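Local coordinates for SusD superfamily protein (Bacteroides thetaiotaomicron, PDB 3MCX) that is of unknown function but, as a zinc-binding SusD-family protein of the outer membrane, probably helps to capture glycans or other nutrients at the cell surface, at residues Tyr380-Ile385 with Gln394-Glu399; Arg355-Tyr360 with Ser386-Asp391; Ala366-Lys369 with Asp373-Glu376; Leu298-Glu303 with Glu409-Leu414. All coordinates share one frame; numbering follows the deposited sequence.

Contact 1 of 4, residues Tyr380-Ile385 with Gln394-Glu399. With ZN (zinc ion), chain E.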
loop_
_atom_site.group_PDB
_atom_site.type_symbol
_atom_site.label_atom_id
_atom_site.label_comp_id
_atom_site.label_asym_id
_atom_site.label_seq_id
_atom_site.Cartn_x
_atom_site.Cartn_y
_atom_site.Cartn_z
ATOM N N TYR A 380 -15.139 16.395 -2.124
ATOM C CA TYR A 380 -14.069 15.665 -1.448
ATOM C C TYR A 380 -12.732 15.821 -2.164
ATOM O O TYR A 380 -11.670 15.912 -1.524
ATOM C CB TYR A 380 -14.414 14.178 -1.281
ATOM C CG TYR A 380 -15.618 13.917 -0.401
ATOM C CD1 TYR A 380 -15.847 14.661 0.764
ATOM C CD2 TYR A 380 -16.533 12.911 -0.721
ATOM C CE1 TYR A 380 -16.952 14.405 1.572
ATOM C CE2 TYR A 380 -17.622 12.648 0.088
ATOM C CZ TYR A 380 -17.829 13.387 1.229
ATOM O OH TYR A 380 -18.926 13.123 2.040
ATOM N N LEU A 381 -12.761 15.834 -3.489
ATOM C CA LEU A 381 -11.545 16.137 -4.249
ATOM C C LEU A 381 -11.040 17.529 -3.885
ATOM O O LEU A 381 -9.853 17.723 -3.652
ATOM C CB LEU A 381 -11.771 16.052 -5.761
ATOM C CG LEU A 381 -10.486 16.303 -6.569
ATOM C CD1 LEU A 381 -9.357 15.313 -6.236
ATOM C CD2 LEU A 381 -10.804 16.380 -8.093
ATOM N N ASN A 382 -11.942 18.489 -3.823
ATOM C CA ASN A 382 -11.577 19.870 -3.498
ATOM C C ASN A 382 -11.084 20.026 -2.051
ATOM O O ASN A 382 -10.258 20.890 -1.778
ATOM C CB ASN A 382 -12.705 20.837 -3.830
ATOM C CG ASN A 382 -12.800 21.105 -5.324
ATOM O OD1 ASN A 382 -11.801 20.953 -6.056
ATOM N ND2 ASN A 382 -13.998 21.463 -5.798
ATOM N N ASP A 383 -11.538 19.151 -1.149
ATOM C CA ASP A 383 -11.000 19.123 0.228
ATOM C C ASP A 383 -9.508 18.828 0.239
ATOM O O ASP A 383 -8.796 19.321 1.085
ATOM C CB ASP A 383 -11.728 18.084 1.080
ATOM C CG ASP A 383 -13.036 18.603 1.638
ATOM O OD1 ASP A 383 -13.062 19.759 2.098
ATOM O OD2 ASP A 383 -14.055 17.852 1.610
ATOM N N ILE A 384 -9.044 18.038 -0.698
ATOM C CA ILE A 384 -7.619 17.765 -0.821
ATOM C C ILE A 384 -6.954 18.926 -1.535
ATOM O O ILE A 384 -6.049 19.547 -0.989
ATOM C CB ILE A 384 -7.355 16.432 -1.523
ATOM C CG1 ILE A 384 -8.036 15.270 -0.777
ATOM C CG2 ILE A 384 -5.845 16.223 -1.656
ATOM C CD1 ILE A 384 -7.673 15.096 0.695
ATOM N N ILE A 385 -7.420 19.249 -2.742
ATOM C CA ILE A 385 -6.797 20.312 -3.550
ATOM C C ILE A 385 -6.641 21.596 -2.742
ATOM O O ILE A 385 -5.553 22.186 -2.721
ATOM C CB ILE A 385 -7.562 20.566 -4.891
ATOM C CG1 ILE A 385 -7.492 19.336 -5.810
ATOM C CG2 ILE A 385 -6.933 21.753 -5.660
ATOM C CD1 ILE A 385 -8.423 19.459 -7.062
ATOM N N GLN A 394 -7.221 25.747 -9.182
ATOM C CA GLN A 394 -6.962 24.296 -9.224
ATOM C C GLN A 394 -8.151 23.490 -8.776
ATOM O O GLN A 394 -8.266 22.318 -9.137
ATOM C CB GLN A 394 -5.743 23.898 -8.380
ATOM C CG GLN A 394 -4.453 24.530 -8.870
ATOM C CD GLN A 394 -3.991 23.978 -10.209
ATOM O OE1 GLN A 394 -4.224 22.807 -10.506
ATOM N NE2 GLN A 394 -3.371 24.844 -11.034
ATOM N N GLN A 395 -9.026 24.079 -7.963
ATOM C CA GLN A 395 -10.233 23.388 -7.536
ATOM C C GLN A 395 -11.155 23.154 -8.721
ATOM O O GLN A 395 -11.200 23.942 -9.654
ATOM C CB GLN A 395 -10.944 24.158 -6.429
ATOM C CG GLN A 395 -10.119 24.143 -5.144
ATOM C CD GLN A 395 -10.744 24.913 -4.033
ATOM O OE1 GLN A 395 -11.885 24.628 -3.626
ATOM N NE2 GLN A 395 -10.013 25.903 -3.504
ATOM N N VAL A 396 -11.877 22.035 -8.664
ATOM C CA VAL A 396 -12.739 21.630 -9.770
ATOM C C VAL A 396 -14.189 22.076 -9.602
ATOM O O VAL A 396 -14.702 22.217 -8.483
ATOM C CB VAL A 396 -12.715 20.095 -9.963
ATOM C CG1 VAL A 396 -11.298 19.622 -10.266
ATOM C CG2 VAL A 396 -13.258 19.389 -8.710
ATOM N N SER A 397 -14.809 22.334 -10.745
ATOM C CA SER A 397 -16.253 22.459 -10.891
ATOM C C SER A 397 -16.760 21.147 -11.477
ATOM O O SER A 397 -15.970 20.289 -11.826
ATOM C CB SER A 397 -16.590 23.568 -11.886
ATOM O OG SER A 397 -16.006 23.228 -13.146
ATOM N N THR A 398 -18.078 21.015 -11.650
ATOM C CA THR A 398 -18.621 19.796 -12.267
ATOM C C THR A 398 -18.008 19.551 -13.647
ATOM O O THR A 398 -17.674 18.408 -13.972
ATOM C CB THR A 398 -20.170 19.815 -12.338
ATOM O OG1 THR A 398 -20.678 19.942 -11.000
ATOM C CG2 THR A 398 -20.700 18.480 -12.928
ATOM N N GLU A 399 -17.784 20.620 -14.414
ATOM C CA GLU A 399 -17.184 20.492 -15.750
ATOM C C GLU A 399 -15.726 20.014 -15.741
ATOM O O GLU A 399 -15.300 19.307 -16.664
ATOM C CB GLU A 399 -17.315 21.797 -16.553
ATOM C CG GLU A 399 -16.743 23.047 -15.898
HETATM ZN ZN ZN E . -14.539 20.485 3.292
#
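The side-chain amide of N382 pairs with both polar backbone atoms of V396. This ties the end of helix 374-385, in the helical part of the SusD fold, to the loop that follows it. N382 OD1 accepts from V396 N at 2.8 Å, on a lone pair in the carbonyl plane. N382 ND2 donates back to V396 O at 2.9 Å with an N-H...O angle of 165°. The two bonds together fix the rotation of the amide. The first torsion of N382, chi1 -76°, sets CG beside its own backbone N and carries the amide out to the loop. With the amide gone, as in an alanine here, V396 N and O would probably lose both mates and the loop could drift from the helix.

Packing is tightest round this amide, where N382 OD1 also lies 3.3 Å from Q395 CB. I385 CD1 comes close to Q394 O, at 3.5 Å. The apolar contacts are buried but longer. L381 CD2 lies 3.9 Å from V396 CG2, the two side chains crossing at about a right angle. E409 and R405 of helix 403-414 back this side, touching I385. The looser side is the outer end of Q395, which is partly exposed. Its amide plane is turned 65° from that of N382. Q394 NE2 is hydrogen-bonded to D391. D383 points away from the loop, and its OD1 holds a zinc ion at 2.0 Å.

Contact 2 of 4, residues Arg355-Tyr360 with Ser386-Asp391. With ZN (zinc ion), chain F.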
loop_
_atom_site.group_PDB
_atom_site.type_symbol
_atom_site.label_atom_id
_atom_site.label_comp_id
_atom_site.label_asym_id
_atom_site.label_seq_id
_atom_site.Cartn_x
_atom_site.Cartn_y
_atom_site.Cartn_z
ATOM N N ARG A 355 -4.364 6.475 5.357
ATOM C CA ARG A 355 -4.658 7.760 5.967
ATOM C C ARG A 355 -5.825 8.479 5.278
ATOM O O ARG A 355 -6.291 8.109 4.198
ATOM C CB ARG A 355 -3.415 8.639 6.023
ATOM C CG ARG A 355 -2.889 9.082 4.710
ATOM C CD ARG A 355 -1.629 9.926 4.909
ATOM N NE ARG A 355 -0.979 10.263 3.636
ATOM C CZ ARG A 355 -1.184 11.351 2.879
ATOM N NH1 ARG A 355 -1.925 12.376 3.290
ATOM N NH2 ARG A 355 -0.567 11.451 1.718
ATOM N N LEU A 356 -6.303 9.509 5.956
ATOM C CA LEU A 356 -7.550 10.137 5.588
ATOM C C LEU A 356 -7.535 10.693 4.155
ATOM O O LEU A 356 -8.569 10.661 3.499
ATOM C CB LEU A 356 -7.886 11.220 6.609
ATOM C CG LEU A 356 -9.303 11.772 6.638
ATOM C CD1 LEU A 356 -10.344 10.648 6.863
ATOM C CD2 LEU A 356 -9.455 12.904 7.659
ATOM N N SER A 357 -6.421 11.262 3.679
ATOM C CA SER A 357 -6.423 11.808 2.307
ATOM C C SER A 357 -6.822 10.728 1.284
ATOM O O SER A 357 -7.547 11.031 0.312
ATOM C CB SER A 357 -5.069 12.394 1.889
ATOM O OG SER A 357 -4.815 13.648 2.494
ATOM N N GLU A 358 -6.367 9.486 1.490
ATOM C CA GLU A 358 -6.710 8.420 0.542
ATOM C C GLU A 358 -8.209 8.180 0.570
ATOM O O GLU A 358 -8.817 7.913 -0.466
ATOM C CB GLU A 358 -5.968 7.109 0.822
ATOM C CG GLU A 358 -6.384 6.011 -0.129
ATOM C CD GLU A 358 -5.776 4.661 0.168
ATOM O OE1 GLU A 358 -4.751 4.619 0.857
ATOM O OE2 GLU A 358 -6.340 3.639 -0.268
ATOM N N VAL A 359 -8.783 8.252 1.759
ATOM C CA VAL A 359 -10.212 7.987 1.937
ATOM C C VAL A 359 -11.036 9.038 1.178
ATOM O O VAL A 359 -11.996 8.703 0.494
ATOM C CB VAL A 359 -10.610 7.925 3.438
ATOM C CG1 VAL A 359 -12.109 7.762 3.581
ATOM C CG2 VAL A 359 -9.870 6.790 4.155
ATOM N N TYR A 360 -10.666 10.313 1.292
ATOM C CA TYR A 360 -11.336 11.371 0.529
ATOM C C TYR A 360 -11.193 11.134 -0.984
ATOM O O TYR A 360 -12.157 11.322 -1.722
ATOM C CB TYR A 360 -10.785 12.760 0.913
ATOM C CG TYR A 360 -11.391 13.397 2.143
ATOM C CD1 TYR A 360 -11.141 12.912 3.426
ATOM C CD2 TYR A 360 -12.235 14.486 2.011
ATOM C CE1 TYR A 360 -11.716 13.513 4.531
ATOM C CE2 TYR A 360 -12.807 15.104 3.105
ATOM C CZ TYR A 360 -12.566 14.599 4.370
ATOM O OH TYR A 360 -13.187 15.240 5.449
ATOM N N SER A 386 -7.707 22.025 -2.070
ATOM C CA SER A 386 -7.712 23.312 -1.354
ATOM C C SER A 386 -6.730 23.362 -0.188
ATOM O O SER A 386 -6.367 24.462 0.249
ATOM C CB SER A 386 -9.101 23.653 -0.825
ATOM O OG SER A 386 -9.511 22.744 0.170
ATOM N N ARG A 387 -6.335 22.189 0.311
ATOM C CA ARG A 387 -5.365 22.075 1.404
ATOM C C ARG A 387 -3.946 21.791 0.931
ATOM O O ARG A 387 -3.040 21.521 1.744
ATOM C CB ARG A 387 -5.839 21.004 2.420
ATOM C CG ARG A 387 -7.081 21.382 3.199
ATOM C CD ARG A 387 -7.532 20.238 4.077
ATOM N NE ARG A 387 -8.608 20.601 4.970
ATOM C CZ ARG A 387 -9.891 20.695 4.623
ATOM N NH1 ARG A 387 -10.296 20.386 3.392
ATOM N NH2 ARG A 387 -10.784 21.052 5.523
ATOM N N ARG A 388 -3.734 21.803 -0.386
ATOM C CA ARG A 388 -2.426 21.483 -0.953
ATOM C C ARG A 388 -1.867 22.576 -1.864
ATOM O O ARG A 388 -0.709 22.514 -2.287
ATOM C CB ARG A 388 -2.484 20.144 -1.700
ATOM C CG ARG A 388 -2.914 18.977 -0.838
ATOM C CD ARG A 388 -1.898 18.625 0.216
ATOM N NE ARG A 388 -2.383 17.474 0.912
ATOM C CZ ARG A 388 -3.045 17.500 2.063
ATOM N NH1 ARG A 388 -3.250 18.630 2.696
ATOM N NH2 ARG A 388 -3.461 16.339 2.557
ATOM N N THR A 389 -2.694 23.543 -2.213
ATOM C CA THR A 389 -2.252 24.657 -3.044
ATOM C C THR A 389 -2.961 25.936 -2.659
ATOM O O THR A 389 -4.060 25.905 -2.115
ATOM C CB THR A 389 -2.459 24.366 -4.553
ATOM O OG1 THR A 389 -1.943 25.455 -5.328
ATOM C CG2 THR A 389 -3.951 24.158 -4.888
ATOM N N THR A 390 -2.334 27.069 -2.939
ATOM C CA THR A 390 -2.999 28.360 -2.779
ATOM C C THR A 390 -3.666 28.872 -4.058
ATOM O O THR A 390 -4.293 29.916 -4.043
ATOM C CB THR A 390 -2.018 29.431 -2.304
ATOM O OG1 THR A 390 -0.879 29.425 -3.175
ATOM C CG2 THR A 390 -1.566 29.132 -0.869
ATOM N N ASP A 391 -3.508 28.130 -5.154
ATOM C CA ASP A 391 -4.083 28.548 -6.437
ATOM C C ASP A 391 -5.533 28.024 -6.459
ATOM O O ASP A 391 -5.765 26.845 -6.658
ATOM C CB ASP A 391 -3.266 27.909 -7.569
ATOM C CG ASP A 391 -3.795 28.261 -8.949
ATOM O OD1 ASP A 391 -4.780 29.032 -9.066
ATOM O OD2 ASP A 391 -3.250 27.689 -9.913
HETATM ZN ZN ZN F . -5.220 30.260 -10.700
HETATM O O HOH W 1 -3.686 29.261 -12.020
HETATM O O HOH W 2 -6.634 31.114 -9.288
HETATM O O HOH W 3 -6.079 31.359 -12.200
HETATM O O HOH W 4 -3.972 31.881 -10.163
#
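R388 NH2 lies 3.0 Å from S357 OG, with the hydroxyl at the edge of the guanidinium and near its plane. The same NH2 forms a salt bridge with E255, and S357 OG is hydrogen-bonded to the other carboxylate oxygen of that glutamate. E255 also pairs with R355, while E413 bridges R388 NE and R355 NH2. Two carboxylates thus link the two arginines. R355 NH1 and R388 NH2 come within 4.3 Å of each other in this network, and the acids between them probably balance their charge. R388 is bent at chi2 (-68°), which brings the guanidinium back toward the backbone of R387. There NH1 donates to R387 O at 3.1 Å. This partner is in the guanidinium plane, but the donor stands well above the carbonyl plane. NH1 also bonds to the backbone O of Y239. With its other nitrogens held by E413 and E255, R388 has little freedom to turn.

Farther along, T389 OG1 accepts from D391 N at 3.1 Å, which makes an ST turn. D391 OD1 binds a zinc ion at 2.1 Å, and S393 and four waters complete the site. One of these waters also donates to D391 OD2.

The contact is buried where strand 351-355 runs into helix 356-370, with R355 at the N-cap position. I384 of helix 374-385 and E413 of helix 403-414 both touch S357, so three helices meet here beside the loop 386-391.

Contact 3 of 4, residues Ala366-Lys369 with Asp373-Glu376. With ZN (zinc ion), chain C.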
loop_
_atom_site.group_PDB
_atom_site.type_symbol
_atom_site.label_atom_id
_atom_site.label_comp_id
_atom_site.label_asym_id
_atom_site.label_seq_id
_atom_site.Cartn_x
_atom_site.Cartn_y
_atom_site.Cartn_z
ATOM N N ALA A 366 -14.868 7.043 -6.469
ATOM C CA ALA A 366 -16.041 6.179 -6.450
ATOM C C ALA A 366 -17.295 6.952 -6.848
ATOM O O ALA A 366 -18.143 6.430 -7.569
ATOM C CB ALA A 366 -16.219 5.529 -5.083
ATOM N N GLY A 367 -17.413 8.204 -6.404
ATOM C CA GLY A 367 -18.565 9.018 -6.739
ATOM C C GLY A 367 -18.649 9.323 -8.232
ATOM O O GLY A 367 -19.684 9.164 -8.875
ATOM N N LEU A 368 -17.532 9.779 -8.792
ATOM C CA LEU A 368 -17.483 10.093 -10.205
ATOM C C LEU A 368 -17.796 8.853 -11.046
ATOM O O LEU A 368 -18.587 8.927 -11.953
ATOM C CB LEU A 368 -16.134 10.674 -10.600
ATOM C CG LEU A 368 -16.046 11.170 -12.044
ATOM C CD1 LEU A 368 -17.012 12.304 -12.309
ATOM C CD2 LEU A 368 -14.638 11.615 -12.335
ATOM N N LYS A 369 -17.205 7.718 -10.686
ATOM C CA LYS A 369 -17.408 6.473 -11.436
ATOM C C LYS A 369 -18.843 5.966 -11.356
ATOM O O LYS A 369 -19.394 5.475 -12.357
ATOM C CB LYS A 369 -16.427 5.398 -10.982
ATOM C CG LYS A 369 -14.969 5.625 -11.410
ATOM C CD LYS A 369 -14.758 5.625 -12.926
ATOM C CE LYS A 369 -15.098 4.311 -13.596
ATOM N NZ LYS A 369 -15.020 4.414 -15.099
ATOM N N ASP A 373 -24.198 11.224 -6.488
ATOM C CA ASP A 373 -23.493 11.987 -5.434
ATOM C C ASP A 373 -22.310 12.769 -6.005
ATOM O O ASP A 373 -21.284 12.956 -5.344
ATOM C CB ASP A 373 -23.081 11.095 -4.259
ATOM C CG ASP A 373 -24.274 10.431 -3.592
ATOM O OD1 ASP A 373 -25.185 11.151 -3.101
ATOM O OD2 ASP A 373 -24.295 9.186 -3.558
ATOM N N ILE A 374 -22.469 13.254 -7.235
ATOM C CA ILE A 374 -21.368 13.894 -7.943
ATOM C C ILE A 374 -20.877 15.162 -7.247
ATOM O O ILE A 374 -19.687 15.296 -7.020
ATOM C CB ILE A 374 -21.755 14.225 -9.391
ATOM C CG1 ILE A 374 -22.032 12.925 -10.151
ATOM C CG2 ILE A 374 -20.628 15.029 -10.098
ATOM C CD1 ILE A 374 -20.868 12.014 -10.230
ATOM N N GLU A 375 -21.779 16.057 -6.867
ATOM C CA GLU A 375 -21.379 17.294 -6.202
ATOM C C GLU A 375 -20.650 17.018 -4.886
ATOM O O GLU A 375 -19.623 17.620 -4.594
ATOM C CB GLU A 375 -22.586 18.197 -5.945
ATOM C CG GLU A 375 -22.149 19.554 -5.544
ATOM C CD GLU A 375 -23.249 20.521 -5.302
ATOM O OE1 GLU A 375 -24.450 20.153 -5.321
ATOM O OE2 GLU A 375 -22.878 21.691 -5.094
ATOM N N GLU A 376 -21.158 16.076 -4.110
ATOM C CA GLU A 376 -20.509 15.686 -2.856
ATOM C C GLU A 376 -19.108 15.131 -3.121
ATOM O O GLU A 376 -18.130 15.472 -2.434
ATOM C CB GLU A 376 -21.397 14.681 -2.092
ATOM C CG GLU A 376 -20.892 14.354 -0.711
ATOM C CD GLU A 376 -21.831 13.459 0.055
ATOM O OE1 GLU A 376 -21.950 12.278 -0.321
ATOM O OE2 GLU A 376 -22.437 13.950 1.038
HETATM ZN ZN ZN C . -24.147 23.036 -4.564
#
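I374 CD1 stands above the peptide plane of G367, out past the carbonyl oxygen G367 O, at 3.4 Å from it. The same methyl sits 3.9 Å from L368 CA, so it rests against the backbone of helix 356-370. I374 gets there through two bent torsions, with CG1 beside its own backbone N (chi1 -64°) and CD1 turned again at chi2 (-61°). L368 starts out away from helix 374-385, yet its CD1 comes within 4.4 Å of I374 CD1. F401 touches both side chains. G367 is the point of closest backbone approach, its CA 5.8 Å from I374 CA.

D373 stands right before helix 374-385 with a positive phi of 55°. Its side chain makes no capping bond but forms a salt bridge with K370 at the end of helix 356-370. The carboxylate of E375 lies away from the contact and binds a zinc ion through OE2 at 1.9 Å.

The arrangement is a short-turn helical hairpin, joining helices 356-370 and 374-385, consistent with the TPR-like helix pairs of the SusD family.

Contact 4 of 4, residues Leu298-Glu303 with Glu409-Leu414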
loop_
_atom_site.group_PDB
_atom_site.type_symbol
_atom_site.label_atom_id
_atom_site.label_comp_id
_atom_site.label_asym_id
_atom_site.label_seq_id
_atom_site.Cartn_x
_atom_site.Cartn_y
_atom_site.Cartn_z
ATOM N N LEU A 298 8.026 14.700 -11.392
ATOM C CA LEU A 298 8.403 16.110 -11.213
ATOM C C LEU A 298 7.640 16.984 -12.185
ATOM O O LEU A 298 7.189 18.072 -11.839
ATOM C CB LEU A 298 9.930 16.318 -11.314
ATOM C CG LEU A 298 10.742 15.671 -10.167
ATOM C CD1 LEU A 298 12.226 16.068 -10.311
ATOM C CD2 LEU A 298 10.192 16.044 -8.779
ATOM N N ASN A 299 7.495 16.524 -13.423
ATOM C CA ASN A 299 6.739 17.326 -14.409
ATOM C C ASN A 299 5.296 17.499 -13.927
ATOM O O ASN A 299 4.718 18.590 -14.040
ATOM C CB ASN A 299 6.761 16.665 -15.791
ATOM C CG ASN A 299 8.065 16.898 -16.557
ATOM O OD1 ASN A 299 8.924 17.695 -16.167
ATOM N ND2 ASN A 299 8.215 16.167 -17.652
ATOM N N LEU A 300 4.682 16.433 -13.420
ATOM C CA LEU A 300 3.296 16.507 -12.922
ATOM C C LEU A 300 3.199 17.498 -11.774
ATOM O O LEU A 300 2.327 18.355 -11.745
ATOM C CB LEU A 300 2.828 15.137 -12.454
ATOM C CG LEU A 300 1.461 15.100 -11.778
ATOM C CD1 LEU A 300 0.333 15.486 -12.722
ATOM C CD2 LEU A 300 1.197 13.710 -11.211
ATOM N N LEU A 301 4.093 17.376 -10.795
ATOM C CA LEU A 301 4.046 18.288 -9.632
ATOM C C LEU A 301 4.321 19.742 -10.019
ATOM O O LEU A 301 3.717 20.670 -9.472
ATOM C CB LEU A 301 5.040 17.829 -8.564
ATOM C CG LEU A 301 4.744 18.264 -7.129
ATOM C CD1 LEU A 301 3.408 17.699 -6.584
ATOM C CD2 LEU A 301 5.896 17.796 -6.237
ATOM N N ASN A 302 5.179 19.943 -11.014
ATOM C CA ASN A 302 5.500 21.265 -11.503
ATOM C C ASN A 302 4.370 21.932 -12.307
ATOM O O ASN A 302 4.483 23.107 -12.665
ATOM C CB ASN A 302 6.818 21.246 -12.311
ATOM C CG ASN A 302 8.045 21.126 -11.412
ATOM O OD1 ASN A 302 8.021 21.575 -10.272
ATOM N ND2 ASN A 302 9.133 20.523 -11.927
ATOM N N GLU A 303 3.284 21.192 -12.579
ATOM C CA GLU A 303 2.108 21.813 -13.211
ATOM C C GLU A 303 1.504 22.883 -12.285
ATOM O O GLU A 303 0.804 23.777 -12.759
ATOM C CB GLU A 303 1.040 20.783 -13.632
ATOM C CG GLU A 303 1.538 19.851 -14.713
ATOM C CD GLU A 303 0.560 18.769 -15.116
ATOM O OE1 GLU A 303 -0.612 18.793 -14.702
ATOM O OE2 GLU A 303 0.979 17.852 -15.861
ATOM N N GLU A 409 -4.363 14.020 -8.931
ATOM C CA GLU A 409 -4.281 14.394 -7.526
ATOM C C GLU A 409 -3.801 13.239 -6.676
ATOM O O GLU A 409 -2.991 13.434 -5.745
ATOM C CB GLU A 409 -5.637 14.903 -7.027
ATOM C CG GLU A 409 -5.533 15.733 -5.756
ATOM C CD GLU A 409 -4.721 16.983 -5.938
ATOM O OE1 GLU A 409 -4.586 17.493 -7.069
ATOM O OE2 GLU A 409 -4.233 17.479 -4.904
ATOM N N ARG A 410 -4.267 12.024 -6.966
ATOM C CA ARG A 410 -3.800 10.849 -6.237
ATOM C C ARG A 410 -2.311 10.617 -6.398
ATOM O O ARG A 410 -1.620 10.253 -5.440
ATOM C CB ARG A 410 -4.543 9.581 -6.676
ATOM C CG ARG A 410 -6.043 9.542 -6.290
ATOM C CD ARG A 410 -6.732 8.248 -6.784
ATOM N NE ARG A 410 -6.137 7.094 -6.135
ATOM C CZ ARG A 410 -6.518 6.548 -4.981
ATOM N NH1 ARG A 410 -7.622 6.932 -4.353
ATOM N NH2 ARG A 410 -5.817 5.568 -4.507
ATOM N N ARG A 411 -1.804 10.801 -7.613
ATOM C CA ARG A 411 -0.366 10.638 -7.863
ATOM C C ARG A 411 0.432 11.649 -7.023
ATOM O O ARG A 411 1.474 11.309 -6.444
ATOM C CB ARG A 411 -0.034 10.775 -9.352
ATOM C CG ARG A 411 -0.440 9.510 -10.122
ATOM C CD ARG A 411 -0.396 9.788 -11.595
ATOM N NE ARG A 411 0.957 10.063 -12.066
ATOM C CZ ARG A 411 1.245 10.585 -13.256
ATOM N NH1 ARG A 411 0.271 10.912 -14.120
ATOM N NH2 ARG A 411 2.522 10.792 -13.603
ATOM N N LYS A 412 -0.048 12.882 -6.960
ATOM C CA LYS A 412 0.642 13.919 -6.187
ATOM C C LYS A 412 0.568 13.603 -4.668
ATOM O O LYS A 412 1.544 13.733 -3.950
ATOM C CB LYS A 412 0.039 15.290 -6.435
ATOM C CG LYS A 412 0.244 15.836 -7.849
ATOM C CD LYS A 412 -0.495 17.141 -8.059
ATOM C CE LYS A 412 -0.508 17.570 -9.512
ATOM N NZ LYS A 412 -1.044 18.961 -9.681
ATOM N N GLU A 413 -0.596 13.193 -4.186
ATOM C CA GLU A 413 -0.849 13.041 -2.771
ATOM C C GLU A 413 -0.253 11.771 -2.200
ATOM O O GLU A 413 0.229 11.773 -1.077
ATOM C CB GLU A 413 -2.367 13.064 -2.488
ATOM C CG GLU A 413 -2.708 13.065 -0.991
ATOM C CD GLU A 413 -2.054 14.234 -0.249
ATOM O OE1 GLU A 413 -2.062 15.350 -0.806
ATOM O OE2 GLU A 413 -1.543 14.049 0.891
ATOM N N LEU A 414 -0.306 10.682 -2.956
ATOM C CA LEU A 414 -0.032 9.345 -2.418
ATOM C C LEU A 414 1.278 8.741 -2.912
ATOM O O LEU A 414 1.563 7.578 -2.668
ATOM C CB LEU A 414 -1.199 8.408 -2.752
ATOM C CG LEU A 414 -2.561 8.856 -2.178
ATOM C CD1 LEU A 414 -3.693 7.950 -2.643
ATOM C CD2 LEU A 414 -2.503 8.895 -0.648
HETATM O O HOH W 5 1.140 20.170 -8.480
HETATM O O HOH W 6 -1.904 19.194 -12.315
#
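L300 and L301 of helix 295-301 pack on R411 and K412 of helix 403-414, a buried helix-to-helix contact in the SusD fold. The apolar part comes first. L301 CD1 meets K412 CG at 3.9 Å, and L300 CG meets K412 CE at the same distance. K412 is extended beyond CG, so its methylenes run past both leucines. L300 CG stands anti to its own nitrogen (chi1 174°), and this sends the isobutyl group into the angle between R411 and K412.

The second kind is a methyl over a flat cation. L300 CD2 sits 3.7 Å above the plane of the R411 guanidinium, over its centre. CD2 also touches R411 CB. The bend of the arginine chain at chi3 (65°) brings the guanidinium back over the same methyl. R411 NE is held by a salt bridge to D55, and V420 and Y424 of helix 420-426 also touch the arginine. Cutting L300 back to an alanine is likely to uncover this guanidinium face and open a gap beside the K412 methylenes.

The third kind runs through water. K412 NZ donates to two waters, each at 2.8 Å. One of them donates to L301 O. The other donates to E303 OE1 at 2.7 Å. E303 OE1 and K412 NZ are 5.0 Å apart, so these opposite charges meet only through water; E303 also pairs with K408. Just before the ammonium group, K412 CE lies 3.7 Å from the carbonyl oxygen L300 O.

Overall arrangement
Reading from the N terminus, contact 4 opens first, at 298-303, and closes last, at 409-414. The other three fall within this long loop. Contact 2 opens next, at 355-360, and closes at 386-391. Inside it, contact 3 makes the short turn from helix 356-370 to helix 374-385. Contact 1 opens at 380-385, after contact 3 has closed, and ends at 394-399, so it crosses contact 2. E409 joins contact 4 to contact 1 by packing on L381, I384 and I385. E413 ties contact 4 to contact 2. Helices 356-370, 374-385 and 403-414 are thus tied together, with helix 295-301 added by contact 4.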